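Side-chain contacts in OxyA protein (Actinoplanes teichomyceticus, PDB 5HH3), which probably catalyses a phenolic coupling step that cross-links the peptide during glycopeptide antibiotic biosynthesis, as a heme-dependent cytochrome P450: residues 18-23 with 313-318; 32-37 with 54-59. All coordinates share one frame; numbering follows the deposited sequence. Where two conformers were deposited one is given.

Contact 1: 18-23 with 313-318; sequences ELHRRD and SLLAAN
His20 and Ser313 make the polar half of this contact. NE2 of the imidazole lies 2.7 Å from Ser313 OG in a nearly straight hydrogen bond (163°), and either partner could be the donor. The hydroxyl sits at the ring edge, near its plane. With OG anti to the backbone N (chi1 -177°), Ser313 also works as the N-cap of helix 314-318: OG accepts from Ala316 N at 3.0 Å, so one hydroxyl serves both the helix start and the histidine. The other ring nitrogen, ND1, is bonded to Ala16 O one turn back in helix 8-19, which fixes the rotation of the buried imidazole.

The apolar half belongs to Leu315. Its CD1 rests over the centre of one face of the Arg22 guanidinium, 3.6 Å from CZ, while CD2 lies 3.7 Å from Arg22 CD. Bends at chi2 and chi3 curl the arginine chain so that one guanidinium face meets Leu315. The charged end is bonded through its nitrogens, by a salt bridge from NH1 to Glu286 and hydrogen bonds from NH2 to Leu282 O and Phe25 O.

Together the two halves join the turn and the short strand after helix 8-19 to the start of helix 314-318, with helix 29-37 and strand 53-57 alongside and the heme touching neighbouring Leu314.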
loop_
_atom_site.group_PDB
_atom_site.type_symbol
_atom_site.label_atom_id
_atom_site.label_comp_id
_atom_site.label_asym_id
_atom_site.label_seq_id
_atom_site.Cartn_x
_atom_site.Cartn_y
_atom_site.Cartn_z
ATOM N N GLU B 18 10.112 6.222 0.573
ATOM C CA GLU B 18 10.731 7.327 1.313
ATOM C C GLU B 18 12.258 7.353 1.197
ATOM O O GLU B 18 12.824 8.418 1.084
ATOM C CB GLU B 18 10.391 7.297 2.814
ATOM C CG GLU B 18 9.029 7.821 3.202
ATOM C CD GLU B 18 8.842 9.321 2.956
ATOM O OE1 GLU B 18 8.781 10.085 3.950
ATOM O OE2 GLU B 18 8.713 9.728 1.776
ATOM N N LEU B 19 12.886 6.180 1.231
ATOM C CA LEU B 19 14.338 6.054 1.102
ATOM C C LEU B 19 14.876 6.379 -0.285
ATOM O O LEU B 19 16.061 6.612 -0.431
ATOM C CB LEU B 19 14.794 4.638 1.511
ATOM C CG LEU B 19 14.632 4.339 3.003
ATOM C CD1 LEU B 19 14.880 2.884 3.337
ATOM C CD2 LEU B 19 15.540 5.213 3.838
ATOM N N HIS B 20 14.015 6.387 -1.296
ATOM C CA HIS B 20 14.424 6.610 -2.675
ATOM C C HIS B 20 13.932 7.914 -3.284
ATOM O O HIS B 20 13.885 8.045 -4.496
ATOM C CB HIS B 20 14.029 5.393 -3.520
ATOM C CG HIS B 20 14.842 4.200 -3.188
ATOM N ND1 HIS B 20 14.525 3.360 -2.147
ATOM C CD2 HIS B 20 16.049 3.797 -3.642
ATOM C CE1 HIS B 20 15.460 2.433 -2.031
ATOM N NE2 HIS B 20 16.402 2.685 -2.920
ATOM N N ARG B 21 13.587 8.865 -2.430
ATOM C CA ARG B 21 13.516 10.279 -2.818
ATOM C C ARG B 21 14.936 10.736 -3.161
ATOM O O ARG B 21 15.892 9.988 -2.954
ATOM C CB ARG B 21 12.941 11.110 -1.674
ATOM C CG ARG B 21 11.499 10.766 -1.349
ATOM C CD ARG B 21 10.926 11.749 -0.354
ATOM N NE ARG B 21 9.527 11.454 -0.023
ATOM C CZ ARG B 21 8.464 11.690 -0.809
ATOM N NH1 ARG B 21 8.589 12.242 -2.023
ATOM N NH2 ARG B 21 7.243 11.366 -0.366
ATOM N N ARG B 22 15.082 11.937 -3.702
ATOM C CA ARG B 22 16.379 12.407 -4.192
ATOM C C ARG B 22 16.628 13.829 -3.724
ATOM O O ARG B 22 15.696 14.620 -3.614
ATOM C CB ARG B 22 16.447 12.373 -5.726
ATOM C CG ARG B 22 16.060 11.050 -6.363
ATOM C CD ARG B 22 17.146 10.001 -6.237
ATOM N NE ARG B 22 18.270 10.207 -7.145
ATOM C CZ ARG B 22 18.438 9.651 -8.347
ATOM N NH1 ARG B 22 17.528 8.840 -8.890
ATOM N NH2 ARG B 22 19.547 9.922 -9.025
ATOM N N ASP B 23 17.887 14.136 -3.448
ATOM C CA ASP B 23 18.319 15.508 -3.196
ATOM C C ASP B 23 18.996 15.959 -4.483
ATOM O O ASP B 23 20.185 15.669 -4.715
ATOM C CB ASP B 23 19.275 15.573 -2.013
ATOM C CG ASP B 23 19.766 16.987 -1.734
ATOM O OD1 ASP B 23 19.268 17.966 -2.347
ATOM O OD2 ASP B 23 20.662 17.128 -0.889
ATOM N N SER B 313 17.936 -1.836 -4.035
ATOM C CA SER B 313 18.210 -0.449 -4.350
ATOM C C SER B 313 19.248 -0.342 -5.490
ATOM O O SER B 313 20.482 -0.372 -5.281
ATOM C CB SER B 313 18.687 0.303 -3.112
ATOM O OG SER B 313 18.895 1.674 -3.385
ATOM N N LEU B 314 18.717 -0.171 -6.693
ATOM C CA LEU B 314 19.506 0.095 -7.880
ATOM C C LEU B 314 20.228 1.432 -7.758
ATOM O O LEU B 314 21.369 1.553 -8.196
ATOM C CB LEU B 314 18.634 0.066 -9.134
ATOM C CG LEU B 314 17.763 -1.168 -9.389
ATOM C CD1 LEU B 314 17.016 -1.057 -10.720
ATOM C CD2 LEU B 314 18.619 -2.420 -9.362
ATOM N N LEU B 315 19.582 2.421 -7.148
ATOM C CA LEU B 315 20.240 3.700 -6.844
ATOM C C LEU B 315 21.488 3.466 -5.968
ATOM O O LEU B 315 22.595 3.918 -6.332
ATOM C CB LEU B 315 19.260 4.656 -6.168
ATOM C CG LEU B 315 19.767 6.062 -5.801
ATOM C CD1 LEU B 315 20.218 6.797 -7.021
ATOM C CD2 LEU B 315 18.693 6.863 -5.106
ATOM N N ALA B 316 21.330 2.699 -4.879
ATOM C CA ALA B 316 22.452 2.383 -4.000
ATOM C C ALA B 316 23.588 1.678 -4.741
ATOM O O ALA B 316 24.743 2.046 -4.572
ATOM C CB ALA B 316 22.016 1.573 -2.780
ATOM N N ALA B 317 23.263 0.714 -5.601
ATOM C CA ALA B 317 24.285 -0.021 -6.345
ATOM C C ALA B 317 25.038 0.882 -7.314
ATOM O O ALA B 317 26.262 0.805 -7.406
ATOM C CB ALA B 317 23.643 -1.156 -7.132
ATOM N N ASN B 318 24.290 1.704 -8.043
ATOM C CA ASN B 318 24.835 2.549 -9.100
ATOM C C ASN B 318 25.636 3.732 -8.563
ATOM O O ASN B 318 26.584 4.196 -9.226
ATOM C CB ASN B 318 23.712 3.041 -10.006
ATOM C CG ASN B 318 23.068 1.913 -10.788
ATOM O OD1 ASN B 318 23.553 0.776 -10.778
ATOM N ND2 ASN B 318 21.990 2.217 -11.488
#

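Contact 2: 32-37 with 54-59; sequences RSLMAE and AWLATG
Leu34 and Met35 of helix 29-37 meet Leu56 and Thr58 in a light, partly buried helix-on-sheet contact, made by apolar packing and two bridging waters with no direct hydrogen bond. It lies at the end of strand 53-57, where the chain leaves the mixed sheet and turns into helix 60-68. The nearest backbones are those of Met35 and Thr58, whose CA atoms are 5.9 Å apart.

Leu34 points toward the strand and brings a methyl against a methyl: its CD1 is 4.1 Å from Leu56 CD2, and the two side chains cross at about a right angle. Leu19 of helix 8-19 packs on both leucines, adding a third apolar side chain to the pair. Further along, the flank of the Met35 chain takes part: CG lies 4.1 Å from Thr58 CB, the two side chains meeting at a slant.

The polar part runs through Thr58 OG1, placed between the backbone N and the carbonyl carbon by chi1 57°. Water 1 is 2.7 Å from this hydroxyl and donates to Leu34 O at 3.1 Å. Water 2 is 2.6 Å from the same OG1 and donates to Met35 O at 2.9 Å. Two successive carbonyls near the C-terminal end of the helix are thus linked to a single hydroxyl.

The chemistry therefore divides by position: apolar side chains span the wider gap between the backbones at Leu34 and Leu56, while near Thr58, where the backbones come closest, two waters carry the hydrogen bonds between its hydroxyl and the helix carbonyls, alongside the Met35 packing.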
loop_
_atom_site.group_PDB
_atom_site.type_symbol
_atom_site.label_atom_id
_atom_site.label_comp_id
_atom_site.label_asym_id
_atom_site.label_seq_id
_atom_site.Cartn_x
_atom_site.Cartn_y
_atom_site.Cartn_z
ATOM N N ARG B 32 21.899 6.880 2.287
ATOM C CA ARG B 32 23.355 6.947 2.461
ATOM C C ARG B 32 23.763 6.200 3.744
ATOM O O ARG B 32 24.718 5.429 3.744
ATOM C CB ARG B 32 23.807 8.418 2.509
ATOM C CG ARG B 32 25.157 8.734 1.880
ATOM C CD ARG B 32 25.274 10.235 1.604
ATOM N NE ARG B 32 25.145 11.037 2.817
ATOM C CZ ARG B 32 24.824 12.330 2.848
ATOM N NH1 ARG B 32 24.592 12.995 1.740
ATOM N NH2 ARG B 32 24.727 12.962 4.016
ATOM N N SER B 33 23.022 6.437 4.828
ATOM C CA SER B 33 23.304 5.811 6.099
ATOM C C SER B 33 23.149 4.291 6.054
ATOM O O SER B 33 24.015 3.551 6.558
ATOM C CB SER B 33 22.427 6.416 7.208
ATOM O OG SER B 33 22.706 5.787 8.433
ATOM N N LEU B 34 22.079 3.818 5.420
ATOM C CA LEU B 34 21.851 2.384 5.280
ATOM C C LEU B 34 22.915 1.742 4.396
ATOM O O LEU B 34 23.408 0.663 4.708
ATOM C CB LEU B 34 20.429 2.086 4.762
ATOM C CG LEU B 34 19.304 2.529 5.722
ATOM C CD1 LEU B 34 17.952 2.344 5.048
ATOM C CD2 LEU B 34 19.341 1.775 7.046
ATOM N N MET B 35 23.271 2.420 3.310
ATOM C CA MET B 35 24.356 1.984 2.414
ATOM C C MET B 35 25.677 1.727 3.170
ATOM O O MET B 35 26.376 0.766 2.882
ATOM C CB MET B 35 24.592 3.026 1.319
ATOM C CG MET B 35 23.568 2.993 0.197
ATOM S SD MET B 35 23.612 4.495 -0.817
ATOM C CE MET B 35 25.164 4.231 -1.674
ATOM N N ALA B 36 25.982 2.594 4.131
ATOM C CA ALA B 36 27.221 2.529 4.924
ATOM C C ALA B 36 27.191 1.443 5.987
ATOM O O ALA B 36 28.221 1.042 6.525
ATOM C CB ALA B 36 27.465 3.880 5.574
ATOM N N GLU B 37 26.001 0.986 6.323
ATOM C CA GLU B 37 25.827 -0.006 7.360
ATOM C C GLU B 37 26.335 -1.373 6.929
ATOM O O GLU B 37 27.057 -2.017 7.680
ATOM C CB GLU B 37 24.349 -0.098 7.754
ATOM C CG GLU B 37 24.138 -0.669 9.130
ATOM C CD GLU B 37 22.810 -0.259 9.744
ATOM O OE1 GLU B 37 22.183 -1.142 10.355
ATOM O OE2 GLU B 37 22.416 0.932 9.635
ATOM N N ALA B 54 11.096 -7.466 6.107
ATOM C CA ALA B 54 11.301 -6.807 4.840
ATOM C C ALA B 54 12.701 -6.203 4.854
ATOM O O ALA B 54 13.057 -5.422 5.760
ATOM C CB ALA B 54 10.250 -5.747 4.631
ATOM N N TRP B 55 13.501 -6.623 3.883
ATOM C CA TRP B 55 14.889 -6.246 3.767
ATOM C C TRP B 55 15.106 -5.324 2.564
ATOM O O TRP B 55 14.373 -5.391 1.564
ATOM C CB TRP B 55 15.749 -7.482 3.506
ATOM C CG TRP B 55 15.710 -8.585 4.498
ATOM C CD1 TRP B 55 14.897 -9.681 4.472
ATOM C CD2 TRP B 55 16.588 -8.758 5.623
ATOM N NE1 TRP B 55 15.185 -10.506 5.530
ATOM C CE2 TRP B 55 16.246 -9.981 6.234
ATOM C CE3 TRP B 55 17.641 -8.002 6.167
ATOM C CZ2 TRP B 55 16.901 -10.469 7.363
ATOM C CZ3 TRP B 55 18.328 -8.522 7.326
ATOM C CH2 TRP B 55 17.941 -9.723 7.891
ATOM N N LEU B 56 16.145 -4.501 2.669
ATOM C CA LEU B 56 16.620 -3.667 1.576
ATOM C C LEU B 56 18.030 -4.094 1.243
ATOM O O LEU B 56 18.879 -4.054 2.124
ATOM C CB LEU B 56 16.629 -2.195 1.997
ATOM C CG LEU B 56 17.103 -1.165 0.972
ATOM C CD1 LEU B 56 16.054 -0.985 -0.119
ATOM C CD2 LEU B 56 17.375 0.167 1.657
ATOM N N ALA B 57 18.274 -4.489 -0.001
ATOM C CA ALA B 57 19.625 -4.841 -0.489
ATOM C C ALA B 57 20.195 -3.621 -1.192
ATOM O O ALA B 57 19.559 -3.097 -2.106
ATOM C CB ALA B 57 19.567 -6.011 -1.468
ATOM N N THR B 58 21.369 -3.174 -0.742
ATOM C CA THR B 58 22.066 -2.024 -1.299
ATOM C C THR B 58 23.423 -2.367 -1.932
ATOM O O THR B 58 23.921 -1.571 -2.735
ATOM C CB THR B 58 22.307 -0.927 -0.221
ATOM O OG1 THR B 58 23.048 -1.466 0.878
ATOM C CG2 THR B 58 21.003 -0.361 0.316
ATOM N N GLY B 59 24.032 -3.493 -1.533
ATOM C CA GLY B 59 25.318 -3.933 -2.062
ATOM C C GLY B 59 25.182 -4.442 -3.486
ATOM O O GLY B 59 24.237 -5.181 -3.807
HETATM O O HOH W 1 21.771 -1.509 3.310
HETATM O O HOH W 2 25.608 -1.063 0.742
#

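From the N terminus, helix 8-19 and the turn behind it come first, followed by helix 29-37, then strand 53-57. Contact 2 closes a short loop, with strand 40-45 in the 16 residues between its segments. It is nested inside the far longer loop of contact 1, whose second segment follows strand 309-312, the parallel neighbour of strand 53-57. The two contacts touch directly: Ser313 N is 2.8 Å from Ala57 O, a probable hydrogen bond, and Ala316 CB packs 3.6 Å from Thr58 CB. Between them they tie the N-terminal helices to the mixed sheet and to the short helix 314-318 beside the heme.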